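Local coordinates for protein heme oxygenase (Chlamydomonas reinhardtii, PDB 4RAJ) that probably catalyses the oxygen-dependent opening of heme to biliverdin, with release of iron and carbon monoxide, at residues A[32-37]-A[220-225]; A[43-48]-A[228-233]; A[64-69]-A[124-129]; A[160-165]-A[172-177]. One frame throughout, in Å; residues are numbered along the deposited sequence.

Interaction 1: A[32-37]-A[220-225]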
loop_
_atom_site.group_PDB
_atom_site.type_symbol
_atom_site.label_atom_id
_atom_site.label_comp_id
_atom_site.label_asym_id
_atom_site.label_seq_id
_atom_site.Cartn_x
_atom_site.Cartn_y
_atom_site.Cartn_z
ATOM N N HIS A 32 12.567 -1.660 7.193
ATOM C CA HIS A 32 12.281 -2.316 5.912
ATOM C C HIS A 32 12.779 -3.755 5.961
ATOM O O HIS A 32 12.068 -4.671 5.573
ATOM C CB HIS A 32 12.922 -1.566 4.740
ATOM C CG HIS A 32 12.229 -1.781 3.426
ATOM N ND1 HIS A 32 11.335 -2.809 3.212
ATOM C CD2 HIS A 32 12.303 -1.099 2.258
ATOM C CE1 HIS A 32 10.889 -2.750 1.969
ATOM N NE2 HIS A 32 11.461 -1.722 1.368
ATOM N N ASN A 33 13.993 -3.958 6.468
ATOM C CA ASN A 33 14.515 -5.311 6.642
ATOM C C ASN A 33 13.663 -6.141 7.599
ATOM O O ASN A 33 13.419 -7.322 7.360
ATOM C CB ASN A 33 15.960 -5.272 7.132
ATOM C CG ASN A 33 16.887 -4.612 6.135
ATOM O OD1 ASN A 33 16.527 -4.428 4.972
ATOM N ND2 ASN A 33 18.087 -4.246 6.583
ATOM N N VAL A 34 13.202 -5.524 8.680
ATOM C CA VAL A 34 12.277 -6.198 9.585
ATOM C C VAL A 34 10.991 -6.617 8.848
ATOM O O VAL A 34 10.503 -7.746 8.989
ATOM C CB VAL A 34 11.908 -5.301 10.776
ATOM C CG1 VAL A 34 10.735 -5.895 11.539
ATOM C CG2 VAL A 34 13.117 -5.108 11.700
ATOM N N SER A 35 10.447 -5.706 8.056
ATOM C CA SER A 35 9.211 -5.987 7.322
ATOM C C SER A 35 9.363 -7.142 6.329
ATOM O O SER A 35 8.531 -8.042 6.248
ATOM C CB SER A 35 8.774 -4.739 6.577
ATOM O OG SER A 35 8.247 -3.789 7.460
ATOM N N ASN A 36 10.424 -7.047 5.548
ATOM C CA ASN A 36 10.920 -8.087 4.654
ATOM C C ASN A 36 10.926 -9.502 5.268
ATOM O O ASN A 36 10.401 -10.463 4.697
ATOM C CB ASN A 36 12.311 -7.602 4.258
ATOM C CG ASN A 36 12.301 -6.724 3.026
ATOM O OD1 ASN A 36 12.045 -5.510 3.125
ATOM N ND2 ASN A 36 12.887 -7.251 1.945
ATOM N N SER A 37 11.493 -9.632 6.460
ATOM C CA SER A 37 11.504 -10.932 7.149
ATOM C C SER A 37 10.084 -11.356 7.519
ATOM O O SER A 37 9.696 -12.505 7.312
ATOM C CB SER A 37 12.386 -10.896 8.420
ATOM O OG SER A 37 13.764 -10.803 8.090
ATOM N N HIS A 220 2.709 0.496 10.891
ATOM C CA HIS A 220 1.321 0.070 10.774
ATOM C C HIS A 220 1.226 -1.251 10.016
ATOM O O HIS A 220 0.485 -2.155 10.410
ATOM C CB HIS A 220 0.489 1.147 10.081
ATOM C CG HIS A 220 0.128 2.299 10.970
ATOM N ND1 HIS A 220 -0.780 2.183 12.001
ATOM C CD2 HIS A 220 0.544 3.590 10.975
ATOM C CE1 HIS A 220 -0.900 3.351 12.610
ATOM N NE2 HIS A 220 -0.112 4.223 12.004
ATOM N N ASN A 221 1.948 -1.343 8.895
ATOM C CA ASN A 221 1.918 -2.545 8.079
ATOM C C ASN A 221 2.377 -3.740 8.883
ATOM O O ASN A 221 1.780 -4.807 8.822
ATOM C CB ASN A 221 2.797 -2.389 6.830
ATOM C CG ASN A 221 2.106 -1.619 5.729
ATOM O OD1 ASN A 221 1.061 -1.016 5.950
ATOM N ND2 ASN A 221 2.688 -1.632 4.535
ATOM N N ASN A 222 3.437 -3.559 9.659
ATOM C CA ASN A 222 3.961 -4.689 10.434
ATOM C C ASN A 222 2.954 -5.153 11.484
ATOM O O ASN A 222 2.770 -6.348 11.698
ATOM C CB ASN A 222 5.296 -4.313 11.076
ATOM C CG ASN A 222 6.414 -4.227 10.059
ATOM O OD1 ASN A 222 6.209 -4.503 8.870
ATOM N ND2 ASN A 222 7.599 -3.832 10.509
ATOM N N ALA A 223 2.277 -4.190 12.101
ATOM C CA ALA A 223 1.258 -4.471 13.103
ATOM C C ALA A 223 0.098 -5.247 12.499
ATOM O O ALA A 223 -0.416 -6.188 13.101
ATOM C CB ALA A 223 0.760 -3.168 13.719
ATOM N N ILE A 224 -0.310 -4.840 11.305
ATOM C CA ILE A 224 -1.422 -5.479 10.597
ATOM C C ILE A 224 -1.056 -6.912 10.193
ATOM O O ILE A 224 -1.845 -7.851 10.359
ATOM C CB ILE A 224 -1.819 -4.637 9.383
ATOM C CG1 ILE A 224 -2.402 -3.300 9.869
ATOM C CG2 ILE A 224 -2.820 -5.362 8.498
ATOM C CD1 ILE A 224 -2.589 -2.255 8.770
ATOM N N ILE A 225 0.158 -7.076 9.687
ATOM C CA ILE A 225 0.667 -8.399 9.337
ATOM C C ILE A 225 0.728 -9.336 10.548
ATOM O O ILE A 225 0.314 -10.497 10.482
ATOM C CB ILE A 225 2.059 -8.283 8.704
ATOM C CG1 ILE A 225 1.946 -7.612 7.334
ATOM C CG2 ILE A 225 2.689 -9.652 8.533
ATOM C CD1 ILE A 225 3.255 -7.100 6.806
#

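Interaction 2: A[43-48]-A[228-233]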
loop_
_atom_site.group_PDB
_atom_site.type_symbol
_atom_site.label_atom_id
_atom_site.label_comp_id
_atom_site.label_asym_id
_atom_site.label_seq_id
_atom_site.Cartn_x
_atom_site.Cartn_y
_atom_site.Cartn_z
ATOM N N LEU A 43 4.752 -15.686 3.678
ATOM C CA LEU A 43 4.419 -16.083 2.308
ATOM C C LEU A 43 4.164 -17.562 2.130
ATOM O O LEU A 43 3.181 -17.943 1.492
ATOM C CB LEU A 43 5.533 -15.692 1.352
ATOM C CG LEU A 43 5.675 -14.205 1.122
ATOM C CD1 LEU A 43 6.769 -13.966 0.099
ATOM C CD2 LEU A 43 4.346 -13.630 0.681
ATOM N N ILE A 44 5.062 -18.399 2.649
ATOM C CA ILE A 44 4.917 -19.837 2.466
ATOM C C ILE A 44 3.620 -20.297 3.105
ATOM O O ILE A 44 2.887 -21.116 2.546
ATOM C CB ILE A 44 6.123 -20.626 3.047
ATOM C CG1 ILE A 44 7.196 -20.785 1.979
ATOM C CG2 ILE A 44 5.709 -22.020 3.490
ATOM C CD1 ILE A 44 6.678 -21.410 0.709
ATOM N N ALA A 45 3.317 -19.729 4.268
ATOM C CA ALA A 45 2.070 -20.045 4.943
ATOM C C ALA A 45 0.893 -19.643 4.061
ATOM O O ALA A 45 -0.031 -20.417 3.862
ATOM C CB ALA A 45 1.993 -19.344 6.295
ATOM N N LEU A 46 0.941 -18.434 3.518
ATOM C CA LEU A 46 -0.184 -17.938 2.721
ATOM C C LEU A 46 -0.370 -18.708 1.418
ATOM O O LEU A 46 -1.501 -18.968 1.008
ATOM C CB LEU A 46 -0.009 -16.457 2.417
ATOM C CG LEU A 46 0.047 -15.520 3.619
ATOM C CD1 LEU A 46 0.223 -14.116 3.091
ATOM C CD2 LEU A 46 -1.212 -15.637 4.461
ATOM N N PHE A 47 0.731 -19.070 0.764
ATOM C CA PHE A 47 0.643 -19.770 -0.516
ATOM C C PHE A 47 0.200 -21.218 -0.356
ATOM O O PHE A 47 -0.075 -21.902 -1.341
ATOM C CB PHE A 47 1.979 -19.726 -1.252
ATOM C CG PHE A 47 2.312 -18.374 -1.802
ATOM C CD1 PHE A 47 1.346 -17.631 -2.461
ATOM C CD2 PHE A 47 3.586 -17.852 -1.671
ATOM C CE1 PHE A 47 1.642 -16.378 -2.973
ATOM C CE2 PHE A 47 3.888 -16.602 -2.178
ATOM C CZ PHE A 47 2.911 -15.863 -2.829
ATOM N N SER A 48 0.100 -21.682 0.887
ATOM C CA SER A 48 -0.354 -23.049 1.123
ATOM C C SER A 48 -1.854 -23.178 0.876
ATOM O O SER A 48 -2.368 -24.297 0.702
ATOM C CB SER A 48 -0.010 -23.503 2.550
ATOM O OG SER A 48 -0.830 -22.830 3.500
ATOM N N PHE A 228 -2.606 -10.777 11.907
ATOM C CA PHE A 228 -3.354 -11.677 11.034
ATOM C C PHE A 228 -3.272 -13.098 11.574
ATOM O O PHE A 228 -2.184 -13.592 11.869
ATOM C CB PHE A 228 -2.828 -11.630 9.586
ATOM C CG PHE A 228 -3.588 -12.539 8.632
ATOM C CD1 PHE A 228 -4.836 -12.167 8.138
ATOM C CD2 PHE A 228 -3.057 -13.760 8.235
ATOM C CE1 PHE A 228 -5.542 -13.002 7.266
ATOM C CE2 PHE A 228 -3.756 -14.601 7.360
ATOM C CZ PHE A 228 -4.998 -14.219 6.875
ATOM N N PRO A 229 -4.437 -13.749 11.730
ATOM C CA PRO A 229 -4.519 -15.091 12.318
ATOM C C PRO A 229 -4.092 -16.202 11.357
ATOM O O PRO A 229 -4.902 -16.689 10.566
ATOM C CB PRO A 229 -6.001 -15.222 12.678
ATOM C CG PRO A 229 -6.703 -14.344 11.682
ATOM C CD PRO A 229 -5.768 -13.190 11.423
ATOM N N LEU A 230 -2.828 -16.600 11.442
ATOM C CA LEU A 230 -2.303 -17.682 10.618
ATOM C C LEU A 230 -2.418 -19.038 11.304
ATOM O O LEU A 230 -1.808 -19.258 12.348
ATOM C CB LEU A 230 -0.841 -17.412 10.259
ATOM C CG LEU A 230 -0.624 -16.917 8.835
ATOM C CD1 LEU A 230 0.846 -16.682 8.602
ATOM C CD2 LEU A 230 -1.166 -17.938 7.847
ATOM N N PRO A 231 -3.194 -19.956 10.709
ATOM C CA PRO A 231 -3.350 -21.320 11.227
ATOM C C PRO A 231 -2.003 -21.986 11.489
ATOM O O PRO A 231 -1.052 -21.734 10.749
ATOM C CB PRO A 231 -4.101 -22.037 10.101
ATOM C CG PRO A 231 -4.854 -20.952 9.406
ATOM C CD PRO A 231 -3.956 -19.746 9.464
ATOM N N ALA A 232 -1.921 -22.808 12.531
ATOM C CA ALA A 232 -0.696 -23.552 12.819
ATOM C C ALA A 232 -0.311 -24.457 11.646
ATOM O O ALA A 232 0.868 -24.667 11.364
ATOM C CB ALA A 232 -0.866 -24.378 14.086
ATOM N N THR A 233 -1.320 -24.986 10.963
ATOM C CA THR A 233 -1.098 -25.881 9.830
ATOM C C THR A 233 -0.465 -25.163 8.638
ATOM O O THR A 233 -0.007 -25.794 7.682
ATOM C CB THR A 233 -2.413 -26.537 9.383
ATOM O OG1 THR A 233 -3.499 -25.622 9.581
ATOM C CG2 THR A 233 -2.672 -27.775 10.195
#

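Interaction 3: A[64-69]-A[124-129]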
loop_
_atom_site.group_PDB
_atom_site.type_symbol
_atom_site.label_atom_id
_atom_site.label_comp_id
_atom_site.label_asym_id
_atom_site.label_seq_id
_atom_site.Cartn_x
_atom_site.Cartn_y
_atom_site.Cartn_z
ATOM N N PHE A 64 -5.600 0.113 1.415
ATOM C CA PHE A 64 -5.658 0.956 0.228
ATOM C C PHE A 64 -7.009 1.655 0.041
ATOM O O PHE A 64 -7.039 2.770 -0.465
ATOM C CB PHE A 64 -5.279 0.147 -1.024
ATOM C CG PHE A 64 -3.798 -0.067 -1.134
ATOM C CD1 PHE A 64 -2.971 0.956 -1.570
ATOM C CD2 PHE A 64 -3.221 -1.259 -0.738
ATOM C CE1 PHE A 64 -1.589 0.777 -1.636
ATOM C CE2 PHE A 64 -1.837 -1.446 -0.799
ATOM C CZ PHE A 64 -1.028 -0.427 -1.248
ATOM N N VAL A 65 -8.117 1.035 0.437
ATOM C CA VAL A 65 -9.396 1.757 0.401
ATOM C C VAL A 65 -9.283 3.042 1.234
ATOM O O VAL A 65 -9.684 4.122 0.791
ATOM C CB VAL A 65 -10.566 0.898 0.935
ATOM C CG1 VAL A 65 -11.746 1.774 1.316
ATOM C CG2 VAL A 65 -10.980 -0.144 -0.105
ATOM N N ALA A 66 -8.692 2.917 2.423
ATOM C CA ALA A 66 -8.610 4.033 3.365
ATOM C C ALA A 66 -7.715 5.153 2.831
ATOM O O ALA A 66 -8.101 6.322 2.844
ATOM C CB ALA A 66 -8.094 3.550 4.721
ATOM N N LEU A 67 -6.510 4.787 2.399
ATOM C CA LEU A 67 -5.551 5.742 1.848
ATOM C C LEU A 67 -6.114 6.460 0.617
ATOM O O LEU A 67 -6.020 7.692 0.474
ATOM C CB LEU A 67 -4.245 5.018 1.499
ATOM C CG LEU A 67 -3.077 5.774 0.873
ATOM C CD1 LEU A 67 -2.803 7.081 1.606
ATOM C CD2 LEU A 67 -1.850 4.884 0.909
ATOM N N GLU A 68 -6.722 5.698 -0.281
ATOM C CA GLU A 68 -7.187 6.289 -1.522
ATOM C C GLU A 68 -8.449 7.136 -1.307
ATOM O O GLU A 68 -8.651 8.132 -1.998
ATOM C CB GLU A 68 -7.389 5.179 -2.571
ATOM C CG GLU A 68 -6.024 4.719 -3.114
ATOM C CD GLU A 68 -6.024 3.363 -3.806
ATOM O OE1 GLU A 68 -7.098 2.908 -4.250
ATOM O OE2 GLU A 68 -4.929 2.766 -3.913
ATOM N N ALA A 69 -9.273 6.773 -0.326
ATOM C CA ALA A 69 -10.436 7.591 0.009
ATOM C C ALA A 69 -9.989 8.929 0.606
ATOM O O ALA A 69 -10.562 9.981 0.317
ATOM C CB ALA A 69 -11.342 6.863 0.977
ATOM N N ASP A 124 -6.776 1.022 13.580
ATOM C CA ASP A 124 -5.929 2.137 13.985
ATOM C C ASP A 124 -5.313 2.846 12.771
ATOM O O ASP A 124 -5.217 4.067 12.742
ATOM C CB ASP A 124 -4.819 1.655 14.939
ATOM C CG ASP A 124 -5.349 1.290 16.338
ATOM O OD1 ASP A 124 -6.484 1.672 16.686
ATOM O OD2 ASP A 124 -4.620 0.613 17.089
ATOM N N TYR A 125 -4.880 2.084 11.771
ATOM C CA TYR A 125 -4.286 2.692 10.582
ATOM C C TYR A 125 -5.366 3.400 9.776
ATOM O O TYR A 125 -5.157 4.520 9.298
ATOM C CB TYR A 125 -3.570 1.630 9.726
ATOM C CG TYR A 125 -2.636 2.185 8.654
ATOM C CD1 TYR A 125 -2.192 3.506 8.680
ATOM C CD2 TYR A 125 -2.203 1.372 7.617
ATOM C CE1 TYR A 125 -1.335 4.005 7.687
ATOM C CE2 TYR A 125 -1.357 1.855 6.627
ATOM C CZ TYR A 125 -0.923 3.166 6.664
ATOM O OH TYR A 125 -0.079 3.608 5.662
ATOM N N GLU A 126 -6.527 2.754 9.632
ATOM C CA GLU A 126 -7.658 3.390 8.950
ATOM C C GLU A 126 -8.010 4.745 9.571
ATOM O O GLU A 126 -8.263 5.721 8.863
ATOM C CB GLU A 126 -8.882 2.486 8.990
ATOM C CG GLU A 126 -8.801 1.253 8.092
ATOM C CD GLU A 126 -10.030 0.382 8.251
ATOM O OE1 GLU A 126 -10.524 0.271 9.394
ATOM O OE2 GLU A 126 -10.516 -0.165 7.241
ATOM N N ALA A 127 -8.026 4.787 10.897
ATOM C CA ALA A 127 -8.352 6.005 11.632
ATOM C C ALA A 127 -7.283 7.065 11.416
ATOM O O ALA A 127 -7.591 8.246 11.218
ATOM C CB ALA A 127 -8.508 5.697 13.111
ATOM N N HIS A 128 -6.028 6.631 11.427
ATOM C CA HIS A 128 -4.907 7.540 11.235
ATOM C C HIS A 128 -4.940 8.181 9.850
ATOM O O HIS A 128 -4.738 9.385 9.710
ATOM C CB HIS A 128 -3.581 6.810 11.436
ATOM C CG HIS A 128 -2.387 7.698 11.289
ATOM N ND1 HIS A 128 -2.154 8.770 12.124
ATOM C CD2 HIS A 128 -1.369 7.688 10.398
ATOM C CE1 HIS A 128 -1.039 9.377 11.757
ATOM N NE2 HIS A 128 -0.541 8.736 10.716
ATOM N N LEU A 129 -5.186 7.372 8.825
ATOM C CA LEU A 129 -5.266 7.883 7.462
ATOM C C LEU A 129 -6.413 8.876 7.293
ATOM O O LEU A 129 -6.254 9.922 6.648
ATOM C CB LEU A 129 -5.432 6.723 6.468
ATOM C CG LEU A 129 -4.196 5.832 6.349
ATOM C CD1 LEU A 129 -4.483 4.546 5.565
ATOM C CD2 LEU A 129 -3.071 6.605 5.684
#

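Interaction 4: A[160-165]-A[172-177]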
loop_
_atom_site.group_PDB
_atom_site.type_symbol
_atom_site.label_atom_id
_atom_site.label_comp_id
_atom_site.label_asym_id
_atom_site.label_seq_id
_atom_site.Cartn_x
_atom_site.Cartn_y
_atom_site.Cartn_z
ATOM N N ARG A 160 4.380 -12.937 -9.166
ATOM C CA ARG A 160 4.986 -14.059 -9.879
ATOM C C ARG A 160 4.808 -15.385 -9.137
ATOM O O ARG A 160 4.548 -16.429 -9.763
ATOM C CB ARG A 160 6.475 -13.789 -10.131
ATOM C CG ARG A 160 6.744 -13.041 -11.434
ATOM C CD ARG A 160 8.164 -12.486 -11.486
ATOM N NE ARG A 160 8.165 -11.042 -11.718
ATOM C CZ ARG A 160 9.199 -10.237 -11.483
ATOM N NH1 ARG A 160 10.331 -10.731 -10.998
ATOM N NH2 ARG A 160 9.097 -8.935 -11.727
ATOM N N TRP A 161 4.964 -15.354 -7.816
ATOM C CA TRP A 161 4.763 -16.545 -6.994
ATOM C C TRP A 161 3.304 -16.973 -6.982
ATOM O O TRP A 161 3.006 -18.159 -7.119
ATOM C CB TRP A 161 5.242 -16.315 -5.554
ATOM C CG TRP A 161 6.684 -16.620 -5.345
ATOM C CD1 TRP A 161 7.675 -15.736 -5.037
ATOM C CD2 TRP A 161 7.307 -17.905 -5.437
ATOM N NE1 TRP A 161 8.878 -16.393 -4.933
ATOM C CE2 TRP A 161 8.678 -17.725 -5.172
ATOM C CE3 TRP A 161 6.839 -19.189 -5.732
ATOM C CZ2 TRP A 161 9.587 -18.786 -5.183
ATOM C CZ3 TRP A 161 7.743 -20.239 -5.748
ATOM C CH2 TRP A 161 9.101 -20.030 -5.471
ATOM N N ALA A 162 2.391 -16.021 -6.821
ATOM C CA ALA A 162 0.966 -16.350 -6.861
ATOM C C ALA A 162 0.601 -17.056 -8.163
ATOM O O ALA A 162 -0.098 -18.079 -8.158
ATOM C CB ALA A 162 0.113 -15.086 -6.687
ATOM N N ARG A 163 1.080 -16.516 -9.283
ATOM C CA ARG A 163 0.742 -17.091 -10.579
ATOM C C ARG A 163 1.321 -18.504 -10.723
ATOM O O ARG A 163 0.673 -19.397 -11.268
ATOM C CB ARG A 163 1.233 -16.185 -11.711
ATOM C CG ARG A 163 0.971 -16.731 -13.111
ATOM C CD ARG A 163 0.644 -15.618 -14.105
ATOM N NE ARG A 163 -0.679 -15.038 -13.866
ATOM C CZ ARG A 163 -0.898 -13.833 -13.359
ATOM N NH1 ARG A 163 -2.150 -13.420 -13.174
ATOM N NH2 ARG A 163 0.120 -13.038 -13.036
ATOM N N LYS A 164 2.524 -18.709 -10.201
ATOM C CA LYS A 164 3.179 -20.009 -10.288
ATOM C C LYS A 164 2.480 -21.055 -9.415
ATOM O O LYS A 164 2.120 -22.133 -9.878
ATOM C CB LYS A 164 4.653 -19.889 -9.883
ATOM C CG LYS A 164 5.462 -21.166 -10.097
ATOM C CD LYS A 164 6.902 -20.985 -9.654
ATOM C CE LYS A 164 7.822 -22.009 -10.309
ATOM N NZ LYS A 164 8.132 -21.642 -11.723
ATOM N N ILE A 165 2.286 -20.728 -8.148
ATOM C CA ILE A 165 1.764 -21.691 -7.192
ATOM C C ILE A 165 0.272 -21.965 -7.390
ATOM O O ILE A 165 -0.177 -23.111 -7.272
ATOM C CB ILE A 165 2.032 -21.217 -5.755
ATOM C CG1 ILE A 165 3.543 -21.179 -5.506
ATOM C CG2 ILE A 165 1.351 -22.128 -4.742
ATOM C CD1 ILE A 165 3.936 -20.718 -4.125
ATOM N N VAL A 172 -5.903 -13.038 -14.611
ATOM C CA VAL A 172 -6.747 -13.191 -13.429
ATOM C C VAL A 172 -5.904 -13.494 -12.194
ATOM O O VAL A 172 -4.882 -14.191 -12.292
ATOM C CB VAL A 172 -7.773 -14.338 -13.600
ATOM C CG1 VAL A 172 -8.839 -14.240 -12.541
ATOM C CG2 VAL A 172 -8.403 -14.315 -14.978
ATOM N N GLY A 173 -6.312 -12.975 -11.037
ATOM C CA GLY A 173 -5.709 -13.421 -9.786
ATOM C C GLY A 173 -4.576 -12.593 -9.221
ATOM O O GLY A 173 -4.181 -12.801 -8.070
ATOM N N THR A 174 -4.034 -11.666 -10.012
ATOM C CA THR A 174 -3.002 -10.773 -9.482
ATOM C C THR A 174 -3.294 -9.319 -9.792
ATOM O O THR A 174 -2.369 -8.530 -10.015
ATOM C CB THR A 174 -1.588 -11.131 -10.022
ATOM O OG1 THR A 174 -1.523 -10.915 -11.442
ATOM C CG2 THR A 174 -1.233 -12.597 -9.704
ATOM N N ALA A 175 -4.577 -8.955 -9.809
ATOM C CA ALA A 175 -4.962 -7.589 -10.169
ATOM C C ALA A 175 -4.426 -6.557 -9.169
ATOM O O ALA A 175 -4.187 -5.404 -9.532
ATOM C CB ALA A 175 -6.485 -7.473 -10.293
ATOM N N ALA A 176 -4.221 -6.981 -7.925
ATOM C CA ALA A 176 -3.627 -6.115 -6.902
ATOM C C ALA A 176 -2.245 -5.623 -7.322
ATOM O O ALA A 176 -1.816 -4.535 -6.925
ATOM C CB ALA A 176 -3.532 -6.855 -5.565
ATOM N N PHE A 177 -1.556 -6.441 -8.116
ATOM C CA PHE A 177 -0.178 -6.183 -8.532
ATOM C C PHE A 177 -0.032 -5.874 -10.034
ATOM O O PHE A 177 1.089 -5.774 -10.541
ATOM C CB PHE A 177 0.687 -7.395 -8.177
ATOM C CG PHE A 177 0.552 -7.821 -6.738
ATOM C CD1 PHE A 177 1.138 -7.078 -5.731
ATOM C CD2 PHE A 177 -0.170 -8.958 -6.398
ATOM C CE1 PHE A 177 1.002 -7.465 -4.407
ATOM C CE2 PHE A 177 -0.302 -9.352 -5.078
ATOM C CZ PHE A 177 0.280 -8.608 -4.082
#

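Interaction 1: A[32-37]-A[220-225]
Ser35 and Asn222 meet through one short hydrogen bond, OG of Ser35 hydrogen-bonded to OD1 of Asn222 at 2.6 Å. The hydroxyl lies in the plane of the amide carbonyl, on a lone pair of OD1, with an angle of 109° at the oxygen. Asn222 holds CG anti to its carbonyl carbon (chi1 -72°), which carries the amide across to helix 29-47, CA of Ser35 and CA of Asn222 being 6.2 Å apart. Beside this bond, methyl CG1 of Val34 rests 3.9 Å from ND2 of Asn222, the valine crossing the amide at about a right angle. Exchanging Asn222 for an alanine would probably leave the buried Ser35 hydroxyl without its partner on helix 204-227 and open a gap beside the Val34 methyl. One shell out, Ser35 OG is also bonded to Ile31 O of its own helix, while the Asn222 side chain leans on Ile31 and Leu38. Ser35 further borders a pocket with Asn221 and Ile225, occupied here by a polyether, probably from the crystallisation liquor, that accepts from Asn221 ND2; the pocket is consistent with the heme cleft, empty of heme here. Ile31 O and Asn222 OD1 must share the single hydroxyl hydrogen of Ser35 or take it in turn, and the bond to Asn222 gives a thinly packed helix pair a directional polar link.

Interaction 2: A[43-48]-A[228-233]
Ala45 O is gripped twice by Ser48, at 2.6 Å from the hydroxyl OG and at 3.2 Å from the backbone N. The hydroxyl comes in 18° off the carbonyl plane, with an angle of 149° at the oxygen, and the two bonds together tie Ser48 back to Ala45. The same Ala45 turns its methyl group to the C-terminal tail: CB lies 3.7 Å from CD1 of Leu230 and 3.8 Å from CD2 of Leu230, so that the leucine fork presents both branches to the alanine. Leu46 adds the second half of the contact. Its CD2 touches CD2 of Leu230 at 4.1 Å, the two side chains lying at about a right angle, and approaches CE2 of Phe228 at 4.0 Å from an oblique direction. The phenylalanine carries CG anti to its backbone N (chi1 -179°), which swings the ring from the tail toward Leu46. No hydrogen bond joins the two segments, and the association is wholly apolar, a small patch near the protein surface. The tail runs on from helix 204-227 and is pressed not only on helix 29-47 but also on helix 50-76: Leu230 and Pro231 touch Leu52, and Phe228 reaches Cys59. Leu46 of helix 29-47 itself rests on Ala56, so residues 228 to 231 lie against two helices that follow each other in the chain.

Interaction 3: A[64-69]-A[124-129]
Leu129 drives its CD1 methyl against the backbone of helix 50-76, lying 3.8 Å from CB of Ala66 and equally close, at 3.8 Å, to N of Leu67. The second branch continues inward: CD2 of Leu129 meets CD1 of Leu67 at 4.1 Å, the two leucines crossing obliquely. Leu67 sets CG anti to its backbone N (chi1 179°), which turns its chain along the buried side of the pair. Within its own helix Leu129 also places CD1 over the centre of the Tyr125 ring, 3.8 Å above the plane, a CH-pi contact. The two short helical segments run almost parallel, at 6° and with axes 9.0 Å apart, an approach consistent with the small Ala66 at the interface in this all-helical heme oxygenase fold. The Tyr125 hydroxyl is bonded to His143 and Gln147 of helix 140-151. Toward solvent the packing thins. There Glu126 offers Ala66 only its aliphatic stem, CG lying 4.1 Å from CB of Ala66, and with the chain extended beyond CG the side chain also touches Tyr62 of helix 50-76, while the carboxylate goes to a salt bridge with Lys118.

Interaction 4: A[160-165]-A[172-177]
The loop that follows helix 155-165 folds back on that helix, and Arg163 clasps it at Thr174 and Val172. Both terminal nitrogens of the guanidinium point end-on at one atom: OG1 of Thr174 lies 3.1 Å from NH1 and 3.1 Å from NH2, at the edge of the group and 12° out of its plane. NH1 reaches further to O of Val172 at 3.0 Å, a weak bond bent to 126°. The arginine gets there by leaving the helix with CG anti to N (chi1 178°) and bending at its next two torsions. In Thr174, OG1 sits between the backbone N and the carbonyl carbon while CG2 faces the helix, 4.1 Å from CB of Ala162. Between the two gripped residues Gly173 takes a positive phi, at which a side chain would jam against the preceding carbonyl. NE of Arg163 binds Pro169 O in the same loop. A leucine in place of Arg163 would probably leave Thr174 OG1, Val172 O and Pro169 O without these donors and hold this part of the loop less firmly. Because Thr174 OG1 accepts two N-H groups, its own hydrogen remains for Asp178 OD1, to which it is also bonded. Thr174 OG1 thus bridges the guanidinium and the Asp178 carboxylate, which would probably polarise the hydroxyl.

Overall arrangement
Helix 29-47 supplies one side of interactions 1 and 2, whose centres are 16 Å apart. These two join an early helix, 29-47, to the last helix, 204-227, and its tail. Interaction 3, joining helices 50-76 and 120-135, and then interaction 4, between helix 155-165 and the loop after it, come in series within that span, with centres about 24 Å apart on opposite sides of the chain's centre. Interactions 1 and 3 touch where His220 and Ile224 pack on Tyr125, and interactions 2 and 4 where Phe47 meets Trp161 and Ile165. Of the four, interaction 1 lines the pocket that holds a polyether in this crystal.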